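Long-range contacts in hyaluronidase (Streptomyces koganeiensis, PDB 4UFQ), which probably hydrolyses hyaluronan as a hyaluronidase, and assembles as an elongated, strand-rich trimer: residues R142-D148 and Q156-R162; I177-V183 and L195-G200. One frame throughout, in Å; residues are numbered along the deposited sequence.

Interaction 1: R142-D148 and Q156-R162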
ATOM      1  N   ARG B 142      15.145  -0.301   3.105  1.00 16.63           N
ATOM      2  CA  ARG B 142      15.398   1.144   3.255  1.00 17.31           C
ATOM      3  C   ARG B 142      14.239   1.943   2.645  1.00 17.18           C
ATOM      4  O   ARG B 142      13.626   1.527   1.648  1.00 17.25           O
ATOM      5  CB  ARG B 142      16.725   1.568   2.623  1.00 16.21           C
ATOM      6  CG  ARG B 142      17.962   0.952   3.259  1.00 16.62           C
ATOM      7  CD  ARG B 142      19.211   1.634   2.784  1.00 18.68           C
ATOM      8  NE  ARG B 142      20.406   0.948   3.249  1.00 20.20           N
ATOM      9  CZ  ARG B 142      21.627   1.282   2.884  1.00 19.47           C
ATOM     10  NH1 ARG B 142      21.808   2.358   2.128  1.00 22.03           N
ATOM     11  NH2 ARG B 142      22.665   0.579   3.334  1.00 22.19           N
ATOM     12  N   ILE B 143      13.948   3.085   3.252  1.00 15.59           N
ATOM     13  CA  ILE B 143      12.836   3.927   2.862  1.00 15.84           C
ATOM     14  C   ILE B 143      13.316   5.268   2.354  1.00 16.61           C
ATOM     15  O   ILE B 143      14.189   5.898   2.989  1.00 15.79           O
ATOM     16  CB  ILE B 143      11.863   4.132   4.033  1.00 16.12           C
ATOM     17  CG1 ILE B 143      11.350   2.761   4.489  1.00 16.33           C
ATOM     18  CG2 ILE B 143      10.733   5.077   3.638  1.00 18.60           C
ATOM     19  CD1 ILE B 143      10.185   2.813   5.448  1.00 16.44           C
ATOM     20  N   GLY B 144      12.796   5.682   1.200  1.00 15.98           N
ATOM     21  CA  GLY B 144      13.020   7.016   0.672  1.00 15.33           C
ATOM     22  C   GLY B 144      11.740   7.825   0.661  1.00 16.13           C
ATOM     23  O   GLY B 144      10.656   7.311   0.310  1.00 16.51           O
ATOM     24  N   VAL B 145      11.864   9.099   1.044  1.00 16.14           N
ATOM     25  CA  VAL B 145      10.753  10.051   1.078  1.00 13.69           C
ATOM     26  C   VAL B 145      11.202  11.308   0.325  1.00 17.55           C
ATOM     27  O   VAL B 145      11.971  12.109   0.863  1.00 16.26           O
ATOM     28  CB  VAL B 145      10.289  10.397   2.515  1.00 15.13           C
ATOM     29  CG1 VAL B 145       9.109  11.361   2.474  1.00 15.90           C
ATOM     30  CG2 VAL B 145       9.927   9.150   3.330  1.00 16.62           C
ATOM     31  N   GLY B 146      10.759  11.487  -0.912  1.00 15.66           N
ATOM     32  CA  GLY B 146      11.198  12.618  -1.712  1.00 16.21           C
ATOM     33  C   GLY B 146      12.597  12.492  -2.285  1.00 17.51           C
ATOM     34  O   GLY B 146      13.174  13.490  -2.729  1.00 18.68           O
ATOM     35  N   ILE B 147      13.161  11.288  -2.293  1.00 18.69           N
ATOM     36  CA  ILE B 147      14.463  11.086  -2.910  1.00 18.62           C
ATOM     37  C   ILE B 147      14.306  11.084  -4.427  1.00 20.11           C
ATOM     38  O   ILE B 147      13.191  10.958  -4.962  1.00 22.79           O
ATOM     39  CB  ILE B 147      15.148   9.764  -2.420  1.00 17.63           C
ATOM     40  CG1 ILE B 147      14.299   8.537  -2.802  1.00 17.70           C
ATOM     41  CG2 ILE B 147      15.398   9.827  -0.918  1.00 19.06           C
ATOM     42  CD1 ILE B 147      14.998   7.215  -2.524  1.00 19.68           C
ATOM     43  N   ASP B 148      15.415  11.231  -5.136  1.00 20.17           N
ATOM     44  CA  ASP B 148      15.393  11.160  -6.582  1.00 20.28           C
ATOM     45  C   ASP B 148      14.880   9.781  -6.991  1.00 20.87           C
ATOM     46  O   ASP B 148      15.219   8.774  -6.355  1.00 23.02           O
ATOM     47  CB  ASP B 148      16.793  11.396  -7.152  1.00 21.29           C
ATOM     48  CG  ASP B 148      17.302  12.814  -6.928  1.00 33.39           C
ATOM     49  OD1 ASP B 148      16.494  13.729  -6.674  1.00 29.11           O
ATOM     50  OD2 ASP B 148      18.527  13.012  -7.037  1.00 30.34           O
ATOM     51  N   GLN B 156      18.483   4.158   6.794  1.00 15.00           N
ATOM     52  CA  GLN B 156      17.303   3.308   6.896  1.00 15.32           C
ATOM     53  C   GLN B 156      16.038   4.043   6.443  1.00 14.74           C
ATOM     54  O   GLN B 156      15.174   3.436   5.788  1.00 16.23           O
ATOM     55  CB  GLN B 156      17.150   2.744   8.307  1.00 14.32           C
ATOM     56  CG  GLN B 156      16.248   1.509   8.329  1.00 15.94           C
ATOM     57  CD  GLN B 156      16.894   0.253   7.813  1.00 16.10           C
ATOM     58  OE1 GLN B 156      18.119   0.103   7.787  1.00 17.95           O
ATOM     59  NE2 GLN B 156      16.061  -0.684   7.382  1.00 18.70           N
ATOM     60  N   VAL B 157      15.937   5.323   6.803  1.00 15.34           N
ATOM     61  CA  VAL B 157      14.914   6.237   6.286  1.00 15.91           C
ATOM     62  C   VAL B 157      15.628   7.506   5.837  1.00 15.50           C
ATOM     63  O   VAL B 157      16.424   8.068   6.594  1.00 15.42           O
ATOM     64  CB  VAL B 157      13.864   6.585   7.353  1.00 13.95           C
ATOM     65  CG1 VAL B 157      12.849   7.591   6.819  1.00 14.55           C
ATOM     66  CG2 VAL B 157      13.165   5.300   7.801  1.00 14.54           C
ATOM     67  N   HIS B 158      15.365   7.943   4.608  1.00 14.30           N
ATOM     68  CA  HIS B 158      16.030   9.081   3.973  1.00 13.92           C
ATOM     69  C   HIS B 158      14.935  10.033   3.495  1.00 16.14           C
ATOM     70  O   HIS B 158      14.140   9.666   2.624  1.00 16.33           O
ATOM     71  CB  HIS B 158      16.863   8.563   2.787  1.00 13.72           C
ATOM     72  CG  HIS B 158      17.621   9.594   1.998  1.00 15.17           C
ATOM     73  ND1 HIS B 158      18.617   9.235   1.111  1.00 15.88           N
ATOM     74  CD2 HIS B 158      17.522  10.944   1.922  1.00 16.45           C
ATOM     75  CE1 HIS B 158      19.105  10.320   0.534  1.00 17.43           C
ATOM     76  NE2 HIS B 158      18.469  11.372   1.014  1.00 18.10           N
ATOM     77  N   ILE B 159      14.874  11.234   4.087  1.00 15.07           N
ATOM     78  CA  ILE B 159      13.877  12.261   3.762  1.00 13.75           C
ATOM     79  C   ILE B 159      14.527  13.454   3.139  1.00 15.55           C
ATOM     80  O   ILE B 159      15.548  13.930   3.654  1.00 15.56           O
ATOM     81  CB  ILE B 159      13.119  12.748   5.042  1.00 14.37           C
ATOM     82  CG1 ILE B 159      12.572  11.559   5.841  1.00 16.82           C
ATOM     83  CG2 ILE B 159      12.015  13.733   4.659  1.00 15.59           C
ATOM     84  CD1 ILE B 159      12.032  11.923   7.225  1.00 16.46           C
ATOM     85  N   VAL B 160      13.946  13.966   2.060  1.00 14.80           N
ATOM     86  CA  VAL B 160      14.397  15.194   1.412  1.00 16.08           C
ATOM     87  C   VAL B 160      13.296  16.250   1.474  1.00 17.28           C
ATOM     88  O   VAL B 160      12.180  16.011   1.018  1.00 16.96           O
ATOM     89  CB  VAL B 160      14.783  14.951  -0.054  1.00 16.70           C
ATOM     90  CG1 VAL B 160      15.326  16.220  -0.705  1.00 19.89           C
ATOM     91  CG2 VAL B 160      15.804  13.819  -0.147  1.00 20.17           C
ATOM     92  N   GLN B 161      13.625  17.427   2.021  1.00 17.03           N
ATOM     93  CA  GLN B 161      12.739  18.586   2.027  1.00 17.94           C
ATOM     94  C   GLN B 161      12.561  19.070   0.595  1.00 20.55           C
ATOM     95  O   GLN B 161      13.533  19.468  -0.045  1.00 23.06           O
ATOM     96  CB  GLN B 161      13.353  19.672   2.918  1.00 18.65           C
ATOM     97  CG  GLN B 161      12.496  20.903   3.221  1.00 19.00           C
ATOM     98  CD  GLN B 161      13.152  21.807   4.274  1.00 18.20           C
ATOM     99  OE1 GLN B 161      14.019  21.365   5.022  1.00 21.32           O
ATOM    100  NE2 GLN B 161      12.736  23.058   4.326  1.00 23.20           N
ATOM    101  N   ARG B 162      11.322  19.025   0.089  1.00 18.66           N
ATOM    102  CA  ARG B 162      11.013  19.413  -1.283  1.00 17.85           C
ATOM    103  C   ARG B 162      10.044  20.588  -1.357  1.00 22.00           C
ATOM    104  O   ARG B 162       9.332  20.881  -0.394  1.00 22.94           O
ATOM    105  CB  ARG B 162      10.403  18.230  -2.050  1.00 19.45           C
ATOM    106  CG  ARG B 162      11.334  17.040  -2.189  1.00 18.65           C
ATOM    107  CD  ARG B 162      12.432  17.348  -3.192  1.00 21.16           C
ATOM    108  NE  ARG B 162      13.242  16.160  -3.427  1.00 20.76           N
ATOM    109  CZ  ARG B 162      14.281  16.094  -4.255  1.00 25.69           C
ATOM    110  NH1 ARG B 162      14.679  17.156  -4.944  1.00 33.41           N
ATOM    111  NH2 ARG B 162      14.934  14.948  -4.377  1.00 24.01           N
TER
HETATM  112  O   HOH W   1      19.660  -1.141   5.585  1.00 33.16           O
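Val145 and Ile143, both heavily covered, belong to strand 143-145, parallel to strand 157-160 and in register (axes 4.7 Å apart, 9°). Ile143 N bonds Gln156 O (2.8 Å), and Ile143 O accepts from His158 N (2.9 Å). Val145 repeats the pattern, its N reaching His158 O (2.8 Å) and its O accepting from Val160 N (3.0 Å). Their side chains share one face with Val157 and Ile159. Gln156, as deeply covered as Val145, bends its amide back: a water lies 3.0 Å from Gln156 OE1 and 3.2 Å from Arg142 NE, while Gln156 OE1 also accepts from Arg162 N of the second subunit and Arg142 NH1 bonds Pro153 O. At the other end Arg162 NE and NH2 both bond Gly146 O (2.8 Å each), and NH2 forms a salt bridge with Asp148 OD1 (3.0 Å). Gly146, at positive phi, and Ile147 form a G1 bulge opposite Asp133. Strand 157-160 continues the sheet into the second subunit, a pairing consistent with the trimeric, beta-rich fold of phage HylP hyaluronidases.

Interaction 2: I177-V183 and L195-G200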
ATOM      1  N   ILE B 177      16.598   8.664  21.043  1.00 14.34           N
ATOM      2  CA  ILE B 177      17.725   8.200  20.260  1.00 16.05           C
ATOM      3  C   ILE B 177      18.445   7.166  21.102  1.00 14.60           C
ATOM      4  O   ILE B 177      18.978   7.498  22.172  1.00 14.46           O
ATOM      5  CB  ILE B 177      18.673   9.358  19.899  1.00 14.14           C
ATOM      6  CG1 ILE B 177      17.919  10.444  19.120  1.00 15.05           C
ATOM      7  CG2 ILE B 177      19.860   8.822  19.086  1.00 15.39           C
ATOM      8  CD1 ILE B 177      18.736  11.707  18.883  1.00 17.67           C
ATOM      9  N   GLY B 178      18.470   5.900  20.666  1.00 14.17           N
ATOM     10  CA  GLY B 178      19.150   4.850  21.401  1.00 14.86           C
ATOM     11  C   GLY B 178      20.647   4.975  21.210  1.00 15.80           C
ATOM     12  O   GLY B 178      21.089   5.660  20.284  1.00 16.59           O
ATOM     13  N   ASN B 179      21.436   4.331  22.061  1.00 15.55           N
ATOM     14  CA  ASN B 179      22.887   4.380  21.863  1.00 16.94           C
ATOM     15  C   ASN B 179      23.252   3.749  20.519  1.00 18.03           C
ATOM     16  O   ASN B 179      22.750   2.676  20.161  1.00 16.26           O
ATOM     17  CB  ASN B 179      23.633   3.629  22.954  1.00 16.62           C
ATOM     18  CG  ASN B 179      23.586   4.312  24.334  1.00 15.15           C
ATOM     19  OD1 ASN B 179      23.659   5.540  24.446  1.00 15.93           O
ATOM     20  ND2 ASN B 179      23.437   3.503  25.371  1.00 17.08           N
ATOM     21  N   ALA B 180      24.153   4.391  19.774  1.00 17.03           N
ATOM     22  CA  ALA B 180      24.627   3.836  18.519  1.00 18.11           C
ATOM     23  C   ALA B 180      25.506   2.615  18.791  1.00 17.19           C
ATOM     24  O   ALA B 180      26.397   2.641  19.643  1.00 19.05           O
ATOM     25  CB  ALA B 180      25.404   4.863  17.753  1.00 20.87           C
ATOM     26  N   ALA B 181      25.258   1.528  18.072  1.00 17.06           N
ATOM     27  CA  ALA B 181      26.062   0.322  18.229  1.00 16.74           C
ATOM     28  C   ALA B 181      27.465   0.546  17.680  1.00 19.35           C
ATOM     29  O   ALA B 181      28.437  -0.009  18.194  1.00 24.99           O
ATOM     30  CB  ALA B 181      25.405  -0.863  17.550  1.00 18.96           C
ATOM     31  N   THR B 182      27.557   1.376  16.651  1.00 21.93           N
ATOM     32  CA  THR B 182      28.867   1.759  16.131  0.57 26.56           C
ATOM     33  C   THR B 182      28.943   3.271  16.016  1.00 19.60           C
ATOM     34  O   THR B 182      28.056   3.925  15.496  1.00 22.23           O
ATOM     35  CB  THR B 182      29.184   1.075  14.790  0.57 46.34           C
ATOM     36  OG1 THR B 182      28.056   1.168  13.913  0.57 52.11           O
ATOM     37  CG2 THR B 182      29.529  -0.393  15.028  0.57 36.54           C
ATOM     38  N   VAL B 183      30.020   3.815  16.561  1.00 21.64           N
ATOM     39  CA  VAL B 183      30.225   5.258  16.562  1.00 17.45           C
ATOM     40  C   VAL B 183      30.458   5.738  15.123  1.00 14.70           C
ATOM     41  O   VAL B 183      31.302   5.205  14.433  1.00 19.26           O
ATOM     42  CB  VAL B 183      31.444   5.595  17.467  1.00 19.28           C
ATOM     43  CG1 VAL B 183      31.822   7.032  17.349  1.00 21.73           C
ATOM     44  CG2 VAL B 183      31.137   5.227  18.931  1.00 21.82           C
ATOM     45  N   LEU B 195      24.212  13.062  14.352  1.00 13.64           N
ATOM     46  CA  LEU B 195      23.758  13.203  15.722  1.00 13.11           C
ATOM     47  C   LEU B 195      23.558  11.800  16.247  1.00 15.41           C
ATOM     48  O   LEU B 195      22.919  10.970  15.579  1.00 14.91           O
ATOM     49  CB  LEU B 195      22.430  13.966  15.749  1.00 13.97           C
ATOM     50  CG  LEU B 195      21.840  14.325  17.115  1.00 15.25           C
ATOM     51  CD1 LEU B 195      22.693  15.366  17.851  1.00 14.96           C
ATOM     52  CD2 LEU B 195      20.404  14.833  16.969  1.00 17.63           C
ATOM     53  N   TYR B 196      24.142  11.465  17.391  1.00 12.86           N
ATOM     54  CA  TYR B 196      24.006  10.120  17.924  1.00 13.46           C
ATOM     55  C   TYR B 196      24.125  10.113  19.416  1.00 15.47           C
ATOM     56  O   TYR B 196      24.645  11.068  20.009  1.00 14.82           O
ATOM     57  CB  TYR B 196      25.047   9.167  17.296  1.00 14.04           C
ATOM     58  CG  TYR B 196      26.501   9.524  17.534  1.00 13.63           C
ATOM     59  CD1 TYR B 196      27.120  10.527  16.790  1.00 14.88           C
ATOM     60  CD2 TYR B 196      27.240   8.867  18.482  1.00 15.67           C
ATOM     61  CE1 TYR B 196      28.467  10.846  16.985  1.00 14.85           C
ATOM     62  CE2 TYR B 196      28.585   9.173  18.685  1.00 14.13           C
ATOM     63  CZ  TYR B 196      29.179  10.174  17.940  1.00 16.88           C
ATOM     64  OH  TYR B 196      30.500  10.488  18.131  1.00 16.38           O
ATOM     65  N   ALA B 197      23.616   9.049  20.027  1.00 13.31           N
ATOM     66  CA  ALA B 197      23.797   8.813  21.446  1.00 15.26           C
ATOM     67  C   ALA B 197      24.920   7.813  21.687  1.00 15.13           C
ATOM     68  O   ALA B 197      25.129   6.872  20.916  1.00 15.84           O
ATOM     69  CB  ALA B 197      22.474   8.346  22.115  1.00 14.06           C
ATOM     70  N   SER B 198      25.670   8.068  22.758  1.00 12.83           N
ATOM     71  CA  SER B 198      26.805   7.243  23.118  1.00 16.34           C
ATOM     72  C   SER B 198      26.901   7.249  24.640  1.00 15.46           C
ATOM     73  O   SER B 198      27.067   8.310  25.259  1.00 15.99           O
ATOM     74  CB  SER B 198      28.052   7.808  22.472  1.00 17.88           C
ATOM     75  OG  SER B 198      29.130   6.889  22.629  1.00 20.78           O
ATOM     76  N   GLY B 199      26.770   6.078  25.248  1.00 14.83           N
ATOM     77  CA  GLY B 199      26.810   5.960  26.696  1.00 17.41           C
ATOM     78  C   GLY B 199      25.755   6.811  27.374  1.00 16.11           C
ATOM     79  O   GLY B 199      25.980   7.253  28.498  1.00 17.79           O
ATOM     80  N   GLY B 200      24.625   7.053  26.717  1.00 14.75           N
ATOM     81  CA  GLY B 200      23.540   7.851  27.284  1.00 16.26           C
ATOM     82  C   GLY B 200      23.650   9.351  27.035  1.00 15.63           C
ATOM     83  O   GLY B 200      22.729  10.102  27.336  1.00 15.63           O
TER
HETATM   84  O   HOH W   2      22.560   6.920  18.264  1.00 14.65           O
HETATM   85  O   HOH W   3      27.540   5.087  20.280  1.00 29.38           O
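A beta-hairpin tip carries one side of this contact: strand 193-198 turns through Gly199 and Gly200, whose positive phi angles fit a type I' turn, into strand 201-206. The irregular segment 177-183 wraps along it. Ala197 CB is the main bump, seated in a hollow of mostly backbone, 3.6 Å from Ile177 O and 3.5 Å from Gly178 O, with Ile177 CG2 (4.0 Å) and Asn179 OD1 (3.8 Å) as further walls; Gly192 of the second subunit packs on the same alanine. Beyond it, Ile177 CD1 meets Leu195 CD2 at 4.0 Å. In the other direction two knobs of the 177-183 segment lie obliquely against Tyr196: Ala180 CB, 4.3 Å from Tyr196 CB, and Val183 CG1, 4.1 Å from Tyr196 CE2. Where the fit leaves gaps, water fills them, one molecule joining Gly178 O (2.8 Å) to Ala197 N (3.0 Å), another Ala180 O (2.8 Å) to Ala197 O (3.1 Å). Directly between the backbones, Ala180 N bonds Ala197 O at 2.9 Å. The Asn179 side chain reaches past the strand to the turn, where Gly200 N donates to Asn179 OD1 at 2.9 Å.

In the fold
The two contacts follow each other along the chain: interaction 1 closes at residue 162, before interaction 2 opens at 177. Their centres are 22 Å apart and their nearest atoms about 11 Å, so they do not touch, and they share no strand. Interaction 1 belongs to the mixed sheet that includes strands 124-127 and 132-137; interaction 2 sets a loop against the first strand of the C-terminal antiparallel sheet 193-198, 201-206 and 211-215. Strand 169-172 lies between them, and strand 175-177 ends at the first residue of interaction 2. Both contacts reach the second and third subunits, so at both places the fold of this extended, helix-free chain is completed by neighbouring subunits.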